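Local coordinates for Lmo0740 protein (Listeria monocytogenes, PDB 4RFA), which is probably a transcriptional activator of the Crp family, pairing a cyclic nucleotide-binding-type domain with a helical DNA-binding part, at residues Tyr26-Lys31 against Lys108-Phe113; Glu38-Glu43 against His95-Met100; Lys48-Ile53 against Tyr79-Ile84; Ala58-Glu63 against Ile72-Leu77. One frame throughout, in Å; residues are numbered along the deposited sequence. Where two conformers were deposited one is given.

Contact 1 (Tyr26-Lys31 against Lys108-Phe113); sequences YKYVTK and KIDADF
T30 and K108 form an antiparallel hydrogen-bonded pair: K108 N gives to T30 O at 2.6 Å, and T30 N returns a more bent bond to K108 O (N-H...O angle 141°). One step back, D110 N donates to Y28 O at 2.8 Å, so the pairing reaches the last residue of helix 25-28. D110 is the N-cap of helix 111-120: its CG stands anti to the backbone N (chi1 167°), and OD1 accepts a nearly straight bond from F113 N. Between these bonds V29 faces I109 as a non-hydrogen-bonded pair, with V29 CA and I109 CA 4.5 Å apart.

Packing centres on Y28. Its CB, CG and CD2 lie against F113, with Y28 CD2 over one face of the F113 ring and 3.2 Å from F113 CD1, while F113 CB sits over a face of the tyrosine ring. The ring planes differ by 26° and are offset enough that little of one lies over the other. Y28 and D110 run side by side, Y28 CD1 lying 3.4 Å from D110 CB. V29 CG2 meets F113 CE2 at 3.9 Å, and on the other face of the sheet T30 CG2 touches K108 CB. F113 also packs on F22, and I109 pairs with I50 of strand 49-55. Two helix-strand junctions are thus joined at the end of an antiparallel sheet, in a domain consistent with the Crp-type beta roll.

Contact 2 (Glu38-Glu43 against His95-Met100); sequences EKIIFE and HSITVM
K39 crosses T98 obliquely, folding its chain over the strand: a bend at chi2 (-99°) turns CD aside, and CE ends 3.1 Å from T98 OG1 and 3.3 Å from S96 OG. These are carbon-oxygen approaches; the hydroxyls bond elsewhere, S96 OG to E63 and T98 OG1 to E61. I40 CB and CD1 both rest on I97 CG2, the two isoleucines crossing at a slant, whereas I40 meets V99 at about a right angle, its CD1 3.8 Å from V99 CG2. Farther along, F42 comes across I97 also at roughly a right angle and touches I97 CD1 with CZ at 3.8 Å. Y34 and L104 cover I40 and V99 from strands 29-35 and 103-110.

A single backbone bridge, K39 with T98, joins the two backbones. V99 N donates to E38 O at 3.0 Å, and I40 N donates to I97 O at 2.9 Å. The loop thus borders strand 95-99, whose other edge pairs with strand 58-62. Chemically the contact is divided: I40, F42, I97 and V99 make a hydrocarbon layer, while the lysine's methylenes lie against hydroxyls already engaged with glutamates; E61 and E63 may also suit the ammonium group at longer range, without a salt bridge.

Contact 3 (Lys48-Ile53 against Tyr79-Ile84); sequences KSIFFI and YNVLGI
F51 and L82 form the hydrogen-bonded pair, and F52 and V81 the non-hydrogen-bonded pair, of an antiparallel ladder in which short strand 81-82 edges the four-stranded sheet of the probable beta roll. F51 N and L82 N exchange bonds with the opposite carbonyls, L82 N reaching F51 O at 2.8 Å with a bent N-H...O angle of 133°. Just before the short strand, I53 N donates to N80 O and Y79 N to I53 O at 2.6 Å, which extends the pairing into the preceding loop. N80 OD1 is itself held by L77 N.

Apolar contacts divide between the two faces. On one, F52 and V81 lie side by side, V81 CG2 coming 3.3 Å from F52 CE1. I50 CD1 reaches I84 CD1 at 3.9 Å, and helix 126-143 covers V81. On the other face F51 CB packs on L82 CB, and I53 CD1 meets L82 CD1 at 3.8 Å, both residues also touching V76.

The F51 ring meets backbone atoms. G83, at positive phi (81°), has its CA 4.3 Å from F51 CD1, and L82 O lies in the ring plane at the edge, 3.5 Å from F51 CD1.

Contact 4 (Ala58-Glu63 against Ile72-Leu77); sequences AAVELE and ISIFVL
V60 can be followed outward against I74 and V76. Its CB lies 3.6 Å from I74 O and 3.9 Å from I74 CG2. Of the two branches, CG2 stands anti to the carbonyl carbon, beside the backbone N, and makes the contact: it touches I74 O and I74 CG2, and reaches V76 CG2 at 3.8 Å, the two valines crossing at about a right angle. H95 and I97 of strand 95-99 also touch V60, and Y140 of the second subunit packs on both V60 and I74.

The backbone of V60 is gripped twice. V60 N donates to I74 O at 2.9 Å, and V60 O accepts from S73 N at 2.7 Å. S73 and I74 therefore both face V60, and the register slips by one residue before E61 meets I72. Toward the other end A58 and V76 exchange two bonds.

On the opposite face A59 CB touches both I72 CG2, at 3.9 Å, and F75 CE1, at 4.0 Å; I72 CG2 also sits over a face of the F75 ring, offset toward the rim, and A58 O is near the ring's edge. F75 continues to L161 and M165 of helix 150-165. The side chain of E61 forms a salt bridge with R188, whose backbone also bonds to I72. The whole is an antiparallel beta hairpin with a classic beta bulge, buried against helices 126-143 and 150-165 and the second subunit.

Contacts 1 and 3 belong to one four-stranded sheet, with centres 11 Å apart: I109 N reaches I50 O at 2.8 Å across neighbouring strands 103-110 and 49-55. Contacts 2 and 4, 9 Å apart between centres, are joined through neighbouring strands 95-99 and 58-62 of the three-stranded sheet, where T98 O accepts from A59 N at 2.7 Å. The two sheets meet where I53 of contact 3 packs on V76 of contact 4, and F42, from the loop of contact 2, stacks on F51 of contact 3. Contacts 1 and 4 are the most distant pair, about 24 Å between centres. Contacts 2, 3 and 4 each also touch the second subunit, through H95, I84, and V60 with I74.

Contact 1 (Tyr26-Lys31 against Lys108-Phe113)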
# COMPACT_ATOMS: atom_id res chain seq x y z
N TYR A 26 -4.68 26.67 -15.93
CA TYR A 26 -6.06 26.22 -16.27
C TYR A 26 -6.04 25.08 -17.28
O TYR A 26 -6.96 24.29 -17.38
CB TYR A 26 -6.87 27.41 -16.83
CG TYR A 26 -7.33 28.36 -15.76
CD1 TYR A 26 -8.08 27.90 -14.69
CD2 TYR A 26 -7.01 29.71 -15.82
CE1 TYR A 26 -8.49 28.75 -13.68
CE2 TYR A 26 -7.43 30.58 -14.83
CZ TYR A 26 -8.17 30.10 -13.76
OH TYR A 26 -8.61 30.94 -12.76
N LYS A 27 -4.97 25.04 -18.06
CA LYS A 27 -4.70 24.00 -19.01
C LYS A 27 -4.41 22.66 -18.33
O LYS A 27 -4.81 21.64 -18.84
CB LYS A 27 -3.50 24.44 -19.84
CG LYS A 27 -2.86 23.41 -20.73
CD LYS A 27 -1.96 24.13 -21.71
CE LYS A 27 -1.18 23.18 -22.58
NZ LYS A 27 -0.29 23.98 -23.48
N TYR A 28 -3.75 22.68 -17.19
CA TYR A 28 -3.37 21.43 -16.55
C TYR A 28 -4.12 21.08 -15.25
O TYR A 28 -3.91 20.00 -14.69
CB TYR A 28 -1.86 21.47 -16.28
CG TYR A 28 -1.00 21.50 -17.53
CD1 TYR A 28 -1.17 20.56 -18.53
CD2 TYR A 28 0.01 22.45 -17.70
CE1 TYR A 28 -0.39 20.55 -19.67
CE2 TYR A 28 0.82 22.44 -18.84
CZ TYR A 28 0.60 21.49 -19.82
OH TYR A 28 1.36 21.46 -20.96
N VAL A 29 -4.95 21.98 -14.74
CA VAL A 29 -5.52 21.80 -13.42
C VAL A 29 -7.00 22.03 -13.55
O VAL A 29 -7.42 23.05 -14.00
CB VAL A 29 -5.00 22.81 -12.40
CG1 VAL A 29 -5.71 22.60 -11.08
CG2 VAL A 29 -3.48 22.74 -12.26
N THR A 30 -7.78 21.08 -13.08
CA THR A 30 -9.20 21.05 -13.35
C THR A 30 -9.87 20.57 -12.07
O THR A 30 -9.29 19.80 -11.37
CB THR A 30 -9.44 20.07 -14.52
OG1 THR A 30 -9.51 20.82 -15.73
CG2 THR A 30 -10.65 19.26 -14.37
N LYS A 31 -11.09 21.01 -11.79
CA LYS A 31 -11.82 20.68 -10.58
C LYS A 31 -13.03 19.84 -10.92
O LYS A 31 -13.67 20.06 -11.96
CB LYS A 31 -12.31 21.99 -9.97
CG LYS A 31 -12.84 21.88 -8.57
CD LYS A 31 -13.04 23.27 -7.97
CE LYS A 31 -14.24 23.98 -8.57
NZ LYS A 31 -15.52 23.28 -8.26
N LYS A 108 -8.05 17.69 -10.61
CA LYS A 108 -7.36 16.81 -11.55
C LYS A 108 -6.18 17.59 -12.07
O LYS A 108 -6.38 18.64 -12.66
CB LYS A 108 -8.29 16.44 -12.70
CG LYS A 108 -7.65 15.58 -13.77
CD LYS A 108 -8.66 15.27 -14.86
CE LYS A 108 -8.01 14.56 -16.03
NZ LYS A 108 -8.91 14.60 -17.21
N ILE A 109 -4.98 17.06 -11.89
CA ILE A 109 -3.78 17.74 -12.34
C ILE A 109 -2.96 16.93 -13.33
O ILE A 109 -2.54 15.82 -13.05
CB ILE A 109 -2.85 18.06 -11.17
CG1 ILE A 109 -3.60 18.83 -10.10
CG2 ILE A 109 -1.70 18.88 -11.69
CD1 ILE A 109 -3.00 18.73 -8.73
N ASP A 110 -2.70 17.51 -14.49
CA ASP A 110 -1.95 16.82 -15.50
C ASP A 110 -0.63 16.45 -14.87
O ASP A 110 0.02 17.26 -14.22
CB ASP A 110 -1.81 17.69 -16.75
CG ASP A 110 -0.78 17.13 -17.71
OD1 ASP A 110 0.43 17.14 -17.36
OD2 ASP A 110 -1.19 16.67 -18.79
N ALA A 111 -0.26 15.19 -15.05
CA ALA A 111 0.87 14.60 -14.36
C ALA A 111 2.23 15.10 -14.89
O ALA A 111 3.16 15.40 -14.11
CB ALA A 111 0.77 13.09 -14.50
N ASP A 112 2.36 15.20 -16.20
CA ASP A 112 3.57 15.86 -16.77
C ASP A 112 3.84 17.26 -16.16
O ASP A 112 4.97 17.54 -15.72
CB ASP A 112 3.48 15.96 -18.30
CG ASP A 112 4.24 14.84 -19.01
OD1 ASP A 112 4.05 13.65 -18.66
OD2 ASP A 112 5.03 15.15 -19.92
N PHE A 113 2.79 18.09 -16.12
CA PHE A 113 2.83 19.41 -15.47
C PHE A 113 3.32 19.28 -14.05
O PHE A 113 4.29 19.88 -13.64
CB PHE A 113 1.43 20.03 -15.43
CG PHE A 113 1.36 21.40 -14.79
CD1 PHE A 113 2.12 22.48 -15.27
CD2 PHE A 113 0.42 21.66 -13.79
CE1 PHE A 113 2.00 23.75 -14.70
CE2 PHE A 113 0.29 22.93 -13.23
CZ PHE A 113 1.08 23.98 -13.69

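Contact 2 (Glu38-Glu43 against His95-Met100)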
# COMPACT_ATOMS: atom_id res chain seq x y z
N GLU A 38 -21.96 8.56 -6.11
CA GLU A 38 -21.30 8.66 -7.40
C GLU A 38 -20.01 7.89 -7.40
O GLU A 38 -19.38 7.82 -6.35
CB GLU A 38 -20.98 10.10 -7.71
CG GLU A 38 -22.20 10.91 -8.04
CD GLU A 38 -21.78 12.21 -8.66
OE1 GLU A 38 -21.86 13.25 -7.97
OE2 GLU A 38 -21.28 12.16 -9.80
N LYS A 39 -19.62 7.35 -8.55
CA LYS A 39 -18.35 6.71 -8.77
C LYS A 39 -17.32 7.70 -9.32
O LYS A 39 -17.58 8.43 -10.24
CB LYS A 39 -18.50 5.55 -9.76
CG LYS A 39 -19.30 4.36 -9.22
CD LYS A 39 -18.40 3.24 -8.72
CE LYS A 39 -19.06 2.39 -7.66
NZ LYS A 39 -20.44 1.98 -8.06
N ILE A 40 -16.12 7.68 -8.78
CA ILE A 40 -15.02 8.48 -9.32
C ILE A 40 -14.28 7.57 -10.32
O ILE A 40 -13.86 6.46 -9.98
CB ILE A 40 -14.10 8.94 -8.16
CG1 ILE A 40 -14.87 9.91 -7.25
CG2 ILE A 40 -12.81 9.58 -8.66
CD1 ILE A 40 -14.20 10.14 -5.91
N ILE A 41 -14.15 8.01 -11.56
CA ILE A 41 -13.61 7.15 -12.63
C ILE A 41 -12.47 7.88 -13.31
O ILE A 41 -12.62 9.04 -13.66
CB ILE A 41 -14.72 6.80 -13.65
CG1 ILE A 41 -15.78 5.90 -12.97
CG2 ILE A 41 -14.15 6.13 -14.90
CD1 ILE A 41 -17.19 6.11 -13.47
N PHE A 42 -11.32 7.23 -13.48
CA PHE A 42 -10.19 7.86 -14.18
C PHE A 42 -10.27 7.60 -15.69
O PHE A 42 -10.19 6.45 -16.10
CB PHE A 42 -8.84 7.34 -13.64
CG PHE A 42 -8.75 7.24 -12.13
CD1 PHE A 42 -9.18 8.29 -11.31
CD2 PHE A 42 -8.21 6.10 -11.53
CE1 PHE A 42 -9.09 8.19 -9.93
CE2 PHE A 42 -8.12 6.00 -10.15
CZ PHE A 42 -8.56 7.05 -9.35
N GLU A 43 -10.44 8.64 -16.51
CA GLU A 43 -10.33 8.50 -17.99
C GLU A 43 -8.94 8.05 -18.39
O GLU A 43 -7.96 8.71 -18.05
CB GLU A 43 -10.59 9.83 -18.73
CG GLU A 43 -12.00 10.02 -19.26
CD GLU A 43 -12.89 10.75 -18.27
OE1 GLU A 43 -12.63 11.95 -18.01
OE2 GLU A 43 -13.84 10.13 -17.75
N HIS A 95 -10.89 -2.81 -8.44
CA HIS A 95 -11.53 -2.02 -7.38
C HIS A 95 -12.29 -0.85 -8.06
O HIS A 95 -11.92 -0.42 -9.17
CB HIS A 95 -10.45 -1.48 -6.40
CG HIS A 95 -9.88 -2.50 -5.44
ND1 HIS A 95 -9.05 -3.54 -5.83
CD2 HIS A 95 -9.99 -2.61 -4.09
CE1 HIS A 95 -8.71 -4.25 -4.78
NE2 HIS A 95 -9.26 -3.71 -3.71
N SER A 96 -13.33 -0.33 -7.40
CA SER A 96 -14.00 0.92 -7.83
C SER A 96 -14.15 1.90 -6.64
O SER A 96 -13.96 1.50 -5.50
CB SER A 96 -15.36 0.63 -8.45
OG SER A 96 -16.34 0.45 -7.46
N ILE A 97 -14.50 3.15 -6.91
CA ILE A 97 -14.37 4.24 -5.95
C ILE A 97 -15.65 5.02 -5.79
O ILE A 97 -16.09 5.62 -6.71
CB ILE A 97 -13.22 5.20 -6.37
CG1 ILE A 97 -11.92 4.40 -6.40
CG2 ILE A 97 -13.14 6.38 -5.41
CD1 ILE A 97 -10.69 5.14 -6.91
N THR A 98 -16.24 5.00 -4.60
CA THR A 98 -17.57 5.53 -4.36
C THR A 98 -17.53 6.61 -3.31
O THR A 98 -16.91 6.43 -2.26
CB THR A 98 -18.47 4.41 -3.81
OG1 THR A 98 -18.45 3.31 -4.72
CG2 THR A 98 -19.87 4.87 -3.58
N VAL A 99 -18.22 7.69 -3.57
CA VAL A 99 -18.28 8.82 -2.69
C VAL A 99 -19.16 8.46 -1.53
O VAL A 99 -20.29 8.01 -1.72
CB VAL A 99 -18.79 10.06 -3.44
CG1 VAL A 99 -18.98 11.23 -2.50
CG2 VAL A 99 -17.77 10.40 -4.53
N MSE A 100 -18.62 8.67 -0.33
CA MSE A 100 -19.26 8.25 0.91
C MSE A 100 -19.93 9.34 1.68
O MSE A 100 -20.83 9.09 2.52
CB MSE A 100 -18.14 7.76 1.82
CG MSE A 100 -17.69 6.41 1.35
SE MSE A 100 -18.88 5.13 2.23
CE MSE A 100 -19.79 4.42 0.62

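Contact 3 (Lys48-Ile53 against Tyr79-Ile84)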
# COMPACT_ATOMS: atom_id res chain seq x y z
N LYS A 48 -1.86 11.48 -18.74
CA LYS A 48 -2.53 11.04 -17.54
C LYS A 48 -2.39 12.11 -16.45
O LYS A 48 -1.58 13.02 -16.57
CB LYS A 48 -1.93 9.70 -17.09
CG LYS A 48 -1.70 8.77 -18.27
CD LYS A 48 -1.74 7.31 -17.89
CE LYS A 48 -1.65 6.45 -19.14
NZ LYS A 48 -2.13 5.07 -18.85
N SER A 49 -3.19 12.01 -15.41
CA SER A 49 -3.16 13.00 -14.34
C SER A 49 -3.27 12.40 -12.95
O SER A 49 -3.62 11.25 -12.76
CB SER A 49 -4.26 14.04 -14.58
OG SER A 49 -5.38 13.47 -15.21
N ILE A 50 -2.92 13.22 -11.98
CA ILE A 50 -2.95 12.91 -10.58
C ILE A 50 -4.18 13.64 -10.01
O ILE A 50 -4.52 14.71 -10.49
CB ILE A 50 -1.64 13.40 -9.95
CG1 ILE A 50 -0.46 12.70 -10.60
CG2 ILE A 50 -1.61 13.14 -8.48
CD1 ILE A 50 -0.59 11.19 -10.61
N PHE A 51 -4.85 13.05 -9.01
CA PHE A 51 -6.07 13.64 -8.42
C PHE A 51 -5.88 13.94 -6.94
O PHE A 51 -5.51 13.08 -6.20
CB PHE A 51 -7.27 12.68 -8.58
CG PHE A 51 -7.55 12.33 -9.99
CD1 PHE A 51 -6.77 11.38 -10.65
CD2 PHE A 51 -8.55 12.94 -10.68
CE1 PHE A 51 -6.98 11.09 -12.00
CE2 PHE A 51 -8.79 12.65 -12.00
CZ PHE A 51 -8.00 11.74 -12.67
N PHE A 52 -6.14 15.16 -6.52
CA PHE A 52 -6.11 15.49 -5.09
C PHE A 52 -7.46 15.78 -4.49
O PHE A 52 -8.16 16.71 -4.94
CB PHE A 52 -5.28 16.74 -4.87
CG PHE A 52 -3.85 16.45 -4.71
CD1 PHE A 52 -3.39 15.94 -3.50
CD2 PHE A 52 -2.97 16.62 -5.76
CE1 PHE A 52 -2.05 15.63 -3.34
CE2 PHE A 52 -1.63 16.32 -5.61
CZ PHE A 52 -1.17 15.83 -4.40
N ILE A 53 -7.80 15.07 -3.43
CA ILE A 53 -9.08 15.29 -2.76
C ILE A 53 -8.87 16.47 -1.83
O ILE A 53 -7.92 16.48 -1.05
CB ILE A 53 -9.51 14.10 -1.93
CG1 ILE A 53 -9.40 12.81 -2.74
CG2 ILE A 53 -10.89 14.34 -1.32
CD1 ILE A 53 -9.78 12.86 -4.19
N TYR A 79 -6.85 15.37 1.09
CA TYR A 79 -5.38 15.49 0.91
C TYR A 79 -4.67 14.24 0.42
O TYR A 79 -3.44 14.26 0.25
CB TYR A 79 -4.70 16.06 2.16
CG TYR A 79 -5.46 17.26 2.67
CD1 TYR A 79 -5.63 18.37 1.86
CD2 TYR A 79 -6.04 17.26 3.93
CE1 TYR A 79 -6.34 19.47 2.29
CE2 TYR A 79 -6.76 18.36 4.37
CZ TYR A 79 -6.91 19.47 3.54
OH TYR A 79 -7.61 20.58 3.94
N ASN A 80 -5.41 13.16 0.16
CA ASN A 80 -4.86 12.02 -0.58
C ASN A 80 -4.63 12.29 -2.05
O ASN A 80 -5.37 13.06 -2.70
CB ASN A 80 -5.79 10.79 -0.50
CG ASN A 80 -5.86 10.18 0.89
OD1 ASN A 80 -6.70 9.34 1.17
ND2 ASN A 80 -5.00 10.61 1.78
N VAL A 81 -3.55 11.71 -2.57
CA VAL A 81 -3.31 11.70 -4.02
C VAL A 81 -4.00 10.46 -4.57
O VAL A 81 -4.02 9.47 -3.88
CB VAL A 81 -1.81 11.62 -4.35
CG1 VAL A 81 -1.58 12.06 -5.77
CG2 VAL A 81 -1.03 12.54 -3.45
N LEU A 82 -4.58 10.51 -5.78
CA LEU A 82 -5.30 9.38 -6.38
C LEU A 82 -4.86 9.24 -7.82
O LEU A 82 -4.32 10.19 -8.46
CB LEU A 82 -6.82 9.55 -6.40
CG LEU A 82 -7.80 9.07 -5.35
CD1 LEU A 82 -9.21 9.46 -5.67
CD2 LEU A 82 -7.78 7.56 -5.15
N GLY A 83 -5.09 8.04 -8.32
CA GLY A 83 -4.76 7.71 -9.69
C GLY A 83 -3.30 7.38 -9.92
O GLY A 83 -2.85 7.39 -11.07
N ILE A 84 -2.54 7.10 -8.87
CA ILE A 84 -1.12 6.70 -9.07
C ILE A 84 -1.07 5.29 -9.66
O ILE A 84 -0.20 4.96 -10.45
CB ILE A 84 -0.26 6.72 -7.80
CG1 ILE A 84 -0.37 8.06 -7.06
CG2 ILE A 84 1.20 6.40 -8.15
CD1 ILE A 84 0.52 9.16 -7.53

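Contact 4 (Ala58-Glu63 against Ile72-Leu77)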
# COMPACT_ATOMS: atom_id res chain seq x y z
N ALA A 58 -14.28 9.17 0.14
CA ALA A 58 -14.79 8.10 -0.68
C ALA A 58 -14.31 6.76 -0.17
O ALA A 58 -13.47 6.70 0.72
CB ALA A 58 -14.35 8.29 -2.13
N ALA A 59 -14.82 5.69 -0.77
CA ALA A 59 -14.41 4.32 -0.45
C ALA A 59 -13.99 3.60 -1.68
O ALA A 59 -14.68 3.66 -2.70
CB ALA A 59 -15.56 3.55 0.20
N VAL A 60 -12.88 2.88 -1.57
CA VAL A 60 -12.45 1.98 -2.63
C VAL A 60 -13.00 0.56 -2.31
O VAL A 60 -12.70 -0.03 -1.28
CB VAL A 60 -10.91 1.95 -2.68
CG1 VAL A 60 -10.41 1.14 -3.85
CG2 VAL A 60 -10.32 3.37 -2.72
N GLU A 61 -13.73 -0.02 -3.25
CA GLU A 61 -14.40 -1.31 -3.04
C GLU A 61 -13.69 -2.48 -3.69
O GLU A 61 -13.28 -2.38 -4.84
CB GLU A 61 -15.80 -1.24 -3.66
CG GLU A 61 -16.59 -0.01 -3.22
CD GLU A 61 -18.08 -0.14 -3.52
OE1 GLU A 61 -18.48 -1.16 -4.14
OE2 GLU A 61 -18.84 0.79 -3.14
N LEU A 62 -13.63 -3.62 -2.99
CA LEU A 62 -13.20 -4.89 -3.58
C LEU A 62 -14.33 -5.48 -4.44
O LEU A 62 -15.36 -5.96 -3.91
CB LEU A 62 -12.76 -5.90 -2.50
CG LEU A 62 -12.47 -7.34 -3.00
CD1 LEU A 62 -11.63 -7.36 -4.28
CD2 LEU A 62 -11.79 -8.17 -1.93
N GLU A 63 -14.13 -5.47 -5.76
CA GLU A 63 -15.15 -5.94 -6.69
C GLU A 63 -15.30 -7.46 -6.59
O GLU A 63 -14.34 -8.21 -6.80
CB GLU A 63 -14.81 -5.51 -8.13
CG GLU A 63 -14.87 -4.00 -8.33
CD GLU A 63 -16.27 -3.44 -8.18
OE1 GLU A 63 -17.26 -4.19 -8.37
OE2 GLU A 63 -16.41 -2.23 -7.88
N ILE A 72 -15.16 -2.89 1.53
CA ILE A 72 -14.42 -1.66 1.29
C ILE A 72 -13.00 -1.94 1.69
O ILE A 72 -12.75 -2.38 2.82
CB ILE A 72 -14.95 -0.54 2.17
CG1 ILE A 72 -16.36 -0.18 1.72
CG2 ILE A 72 -13.97 0.62 2.21
CD1 ILE A 72 -17.14 0.66 2.74
N SER A 73 -12.08 -1.68 0.77
CA SER A 73 -10.67 -2.01 0.99
C SER A 73 -10.02 -0.90 1.75
O SER A 73 -9.21 -1.15 2.62
CB SER A 73 -9.92 -2.15 -0.37
OG SER A 73 -10.56 -3.17 -1.14
N ILE A 74 -10.35 0.34 1.40
CA ILE A 74 -9.73 1.46 2.10
C ILE A 74 -10.54 2.71 1.82
O ILE A 74 -11.21 2.75 0.81
CB ILE A 74 -8.23 1.62 1.63
CG1 ILE A 74 -7.46 2.64 2.46
CG2 ILE A 74 -8.17 1.93 0.16
CD1 ILE A 74 -5.93 2.56 2.25
N PHE A 75 -10.46 3.71 2.70
CA PHE A 75 -11.06 4.99 2.44
C PHE A 75 -10.11 5.97 1.77
O PHE A 75 -8.94 5.88 1.96
CB PHE A 75 -11.60 5.56 3.74
CG PHE A 75 -12.76 4.79 4.27
CD1 PHE A 75 -14.03 4.98 3.73
CD2 PHE A 75 -12.58 3.80 5.21
CE1 PHE A 75 -15.11 4.22 4.16
CE2 PHE A 75 -13.66 3.02 5.65
CZ PHE A 75 -14.93 3.22 5.12
N VAL A 76 -10.67 6.95 1.06
CA VAL A 76 -9.94 8.04 0.44
C VAL A 76 -10.30 9.27 1.25
O VAL A 76 -11.47 9.60 1.39
CB VAL A 76 -10.53 8.25 -0.96
CG1 VAL A 76 -10.03 9.54 -1.62
CG2 VAL A 76 -10.27 7.01 -1.78
N LEU A 77 -9.28 9.95 1.76
CA LEU A 77 -9.41 11.09 2.65
C LEU A 77 -9.01 12.39 1.96
O LEU A 77 -8.30 12.37 0.95
CB LEU A 77 -8.47 10.90 3.86
CG LEU A 77 -8.39 9.47 4.36
CD1 LEU A 77 -7.38 9.30 5.49
CD2 LEU A 77 -9.76 8.99 4.83